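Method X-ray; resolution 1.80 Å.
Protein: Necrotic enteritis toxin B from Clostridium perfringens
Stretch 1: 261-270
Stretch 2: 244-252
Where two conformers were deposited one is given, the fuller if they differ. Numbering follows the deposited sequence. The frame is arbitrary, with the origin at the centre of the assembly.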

# COMPACT_ATOMS: atom_id res chain seq x y z
N GLY A 261 25.11 11.92 -11.78
CA GLY A 261 23.70 11.46 -11.66
C GLY A 261 22.78 12.58 -11.25
O GLY A 261 23.19 13.50 -10.54
N THR A 262 21.52 12.53 -11.71
CA THR A 262 20.50 13.49 -11.35
C THR A 262 19.22 12.69 -11.14
O THR A 262 18.90 11.83 -11.96
CB THR A 262 20.24 14.53 -12.49
OG1 THR A 262 21.47 15.13 -12.88
CG2 THR A 262 19.32 15.65 -12.00
N ASN A 263 18.52 12.94 -10.04
CA ASN A 263 17.19 12.35 -9.86
C ASN A 263 16.11 13.43 -9.98
O ASN A 263 16.24 14.53 -9.44
CB ASN A 263 17.07 11.68 -8.49
CG ASN A 263 15.82 10.83 -8.38
OD1 ASN A 263 15.68 9.83 -9.08
ND2 ASN A 263 14.90 11.24 -7.50
N LYS A 264 15.04 13.12 -10.70
CA LYS A 264 13.94 14.05 -10.80
C LYS A 264 12.61 13.31 -10.79
O LYS A 264 12.56 12.10 -11.01
CB LYS A 264 14.05 14.91 -12.07
CG LYS A 264 14.02 14.12 -13.36
N LEU A 265 11.53 14.05 -10.56
CA LEU A 265 10.19 13.49 -10.72
C LEU A 265 9.96 13.09 -12.18
O LEU A 265 10.31 13.83 -13.11
CB LEU A 265 9.15 14.54 -10.31
CG LEU A 265 7.70 14.10 -10.20
CD1 LEU A 265 7.49 12.95 -9.17
CD2 LEU A 265 6.81 15.33 -9.87
N SER A 266 9.37 11.91 -12.40
CA SER A 266 8.99 11.52 -13.75
C SER A 266 7.81 12.37 -14.18
O SER A 266 7.02 12.81 -13.33
CB SER A 266 8.55 10.05 -13.81
OG SER A 266 9.58 9.20 -13.37
N SER A 267 7.64 12.52 -15.50
CA SER A 267 6.49 13.26 -16.03
C SER A 267 5.22 12.41 -16.02
O SER A 267 4.10 12.92 -16.26
CB SER A 267 6.77 13.70 -17.46
OG SER A 267 6.84 12.57 -18.30
N THR A 268 5.38 11.13 -15.71
CA THR A 268 4.27 10.19 -15.70
C THR A 268 4.16 9.54 -14.32
O THR A 268 5.16 9.43 -13.59
CB THR A 268 4.48 9.08 -16.76
OG1 THR A 268 5.76 8.47 -16.55
CG2 THR A 268 4.45 9.68 -18.19
N SER A 269 2.95 9.10 -13.97
CA SER A 269 2.74 8.21 -12.83
C SER A 269 1.68 7.20 -13.25
O SER A 269 1.08 7.31 -14.34
CB SER A 269 2.31 8.98 -11.56
OG SER A 269 1.05 9.62 -11.75
N GLU A 270 1.45 6.17 -12.43
CA GLU A 270 0.42 5.21 -12.82
C GLU A 270 -0.64 5.09 -11.75
O GLU A 270 -0.37 5.32 -10.58
CB GLU A 270 1.02 3.85 -13.17
CG GLU A 270 1.80 3.92 -14.47
CD GLU A 270 2.21 2.53 -14.97
OE1 GLU A 270 3.31 2.43 -15.56
OE2 GLU A 270 1.44 1.57 -14.76
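Stretch 2 244-252: QRFDNDYIL

Stretch 2 is a continuous β-strand, 244–252, that runs antiparallel to stretch 1. Its direction makes an angle of 142° with strand 261–266 and 152° with strand 268–270, the two segments of stretch 1 being separated by a corner at S267. In the first segment T262 pairs with I251 (I251 N to T262 O 2.8 Å, T262 N to I251 O 2.9 Å) and K264 with D249 (D249 N to K264 O 2.8 Å, K264 N to D249 O 3.0 Å). S266 N to D247 O, 3.1 Å, is the last backbone bond before the corner; beyond it E270 pairs with R245 (R245 N to E270 O 2.9 Å, E270 N to R245 O 3.1 Å). Water 3 helps to fill the gap, donating to D247 O and T268 O.

The side chains follow this register. R245, extended through chi1 and chi2 (both t), turns at chi3 (p), bringing its guanidinium within reach of two acids, D247 and E270. R245 NE and R245 NH2 donate to D247 OD1 (2.8 Å) and D247 OD2 (3.0 Å), and R245 NH2 also makes a weak hydrogen bond, part of a salt bridge, to E270 OE1 at 3.0 Å. The CB of E270 lies over one face of the R245 guanidinium; beyond it chi1 is m and chi2 t. D249 is also m, which places D249 OD1 2.7 Å from S266 OG, the hydroxyl donating; its OD2 accepts from water 5, which in turn accepts from S267 N.

On the face shared by N263 and Y250, the t rotamer of N263 carries N263 ND2 to N248 OD1 (2.9 Å). N248, in m, also donates through N248 ND2 to D247 O, its neighbour's carbonyl (2.9 Å). With Y250 at chi1 t, Y250 OH lies 3.9 Å from G261 CA, and an ideal CB on G261 would be 2.4 Å from Y250 OH, a clash.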

# COMPACT_ATOMS: atom_id res chain seq x y z
N GLN A 244 -1.72 4.18 -6.48
CA GLN A 244 -1.01 5.18 -7.27
C GLN A 244 0.48 4.94 -7.08
O GLN A 244 0.93 4.68 -5.96
CB GLN A 244 -1.44 6.55 -6.77
CG GLN A 244 -1.16 7.71 -7.65
CD GLN A 244 -2.14 8.85 -7.34
OE1 GLN A 244 -2.89 8.79 -6.35
NE2 GLN A 244 -2.16 9.84 -8.17
N ARG A 245 1.25 5.01 -8.16
CA ARG A 245 2.68 4.82 -8.04
C ARG A 245 3.36 6.03 -8.65
O ARG A 245 3.17 6.30 -9.83
CB ARG A 245 3.10 3.53 -8.76
CG ARG A 245 4.55 3.11 -8.41
CD ARG A 245 5.13 2.06 -9.36
NE ARG A 245 5.23 2.59 -10.73
CZ ARG A 245 4.68 2.01 -11.79
NH1 ARG A 245 4.06 0.82 -11.68
NH2 ARG A 245 4.78 2.60 -12.98
N PHE A 246 4.10 6.78 -7.83
CA PHE A 246 4.78 7.99 -8.29
C PHE A 246 6.19 7.61 -8.65
O PHE A 246 6.96 7.18 -7.78
CB PHE A 246 4.78 9.06 -7.21
CG PHE A 246 3.39 9.54 -6.85
CD1 PHE A 246 2.74 10.48 -7.65
CD2 PHE A 246 2.74 9.05 -5.73
CE1 PHE A 246 1.45 10.93 -7.33
CE2 PHE A 246 1.46 9.50 -5.40
CZ PHE A 246 0.82 10.44 -6.20
N ASP A 247 6.53 7.81 -9.91
CA ASP A 247 7.82 7.39 -10.43
C ASP A 247 8.77 8.56 -10.45
O ASP A 247 8.35 9.72 -10.53
CB ASP A 247 7.66 6.80 -11.83
CG ASP A 247 6.91 5.47 -11.84
OD1 ASP A 247 7.04 4.68 -10.88
OD2 ASP A 247 6.20 5.23 -12.83
N ASN A 248 10.06 8.25 -10.32
CA ASN A 248 11.13 9.21 -10.54
C ASN A 248 12.03 8.72 -11.67
O ASN A 248 12.05 7.52 -11.99
CB ASN A 248 11.99 9.37 -9.26
CG ASN A 248 11.36 10.28 -8.19
OD1 ASN A 248 12.05 10.65 -7.25
ND2 ASN A 248 10.05 10.60 -8.30
N ASP A 249 12.77 9.65 -12.28
CA ASP A 249 13.74 9.32 -13.31
C ASP A 249 15.12 9.58 -12.74
O ASP A 249 15.46 10.73 -12.43
CB ASP A 249 13.57 10.24 -14.52
CG ASP A 249 12.28 9.98 -15.32
OD1 ASP A 249 11.60 8.94 -15.15
OD2 ASP A 249 11.98 10.85 -16.19
N TYR A 250 15.90 8.51 -12.62
CA TYR A 250 17.31 8.66 -12.23
C TYR A 250 18.20 8.60 -13.48
O TYR A 250 18.24 7.59 -14.20
CB TYR A 250 17.70 7.59 -11.21
CG TYR A 250 19.16 7.73 -10.80
CD1 TYR A 250 19.60 8.85 -10.09
CD2 TYR A 250 20.10 6.77 -11.17
CE1 TYR A 250 20.96 8.99 -9.74
CE2 TYR A 250 21.44 6.90 -10.82
CZ TYR A 250 21.87 8.01 -10.12
OH TYR A 250 23.20 8.11 -9.77
N ILE A 251 18.88 9.72 -13.75
CA ILE A 251 19.53 9.95 -15.04
C ILE A 251 21.04 10.05 -14.85
O ILE A 251 21.52 10.74 -13.94
CB ILE A 251 19.00 11.26 -15.69
CG1 ILE A 251 17.51 11.14 -15.99
CG2 ILE A 251 19.77 11.59 -16.97
CD1 ILE A 251 16.77 12.51 -16.03
N LEU A 252 21.78 9.36 -15.72
CA LEU A 252 23.24 9.41 -15.74
C LEU A 252 23.71 10.08 -17.02
O LEU A 252 23.24 9.74 -18.11
CB LEU A 252 23.84 8.00 -15.70
CG LEU A 252 23.66 7.20 -14.40
CD1 LEU A 252 24.13 5.76 -14.59
CD2 LEU A 252 24.33 7.89 -13.22
O HOH W 1 -1.19 8.92 -10.79
O HOH W 2 2.60 -0.68 -14.02
O HOH W 3 5.50 10.38 -10.99
O HOH W 4 5.15 6.42 -14.91
O HOH W 5 9.56 11.11 -17.21
O HOH W 6 23.02 13.60 -14.80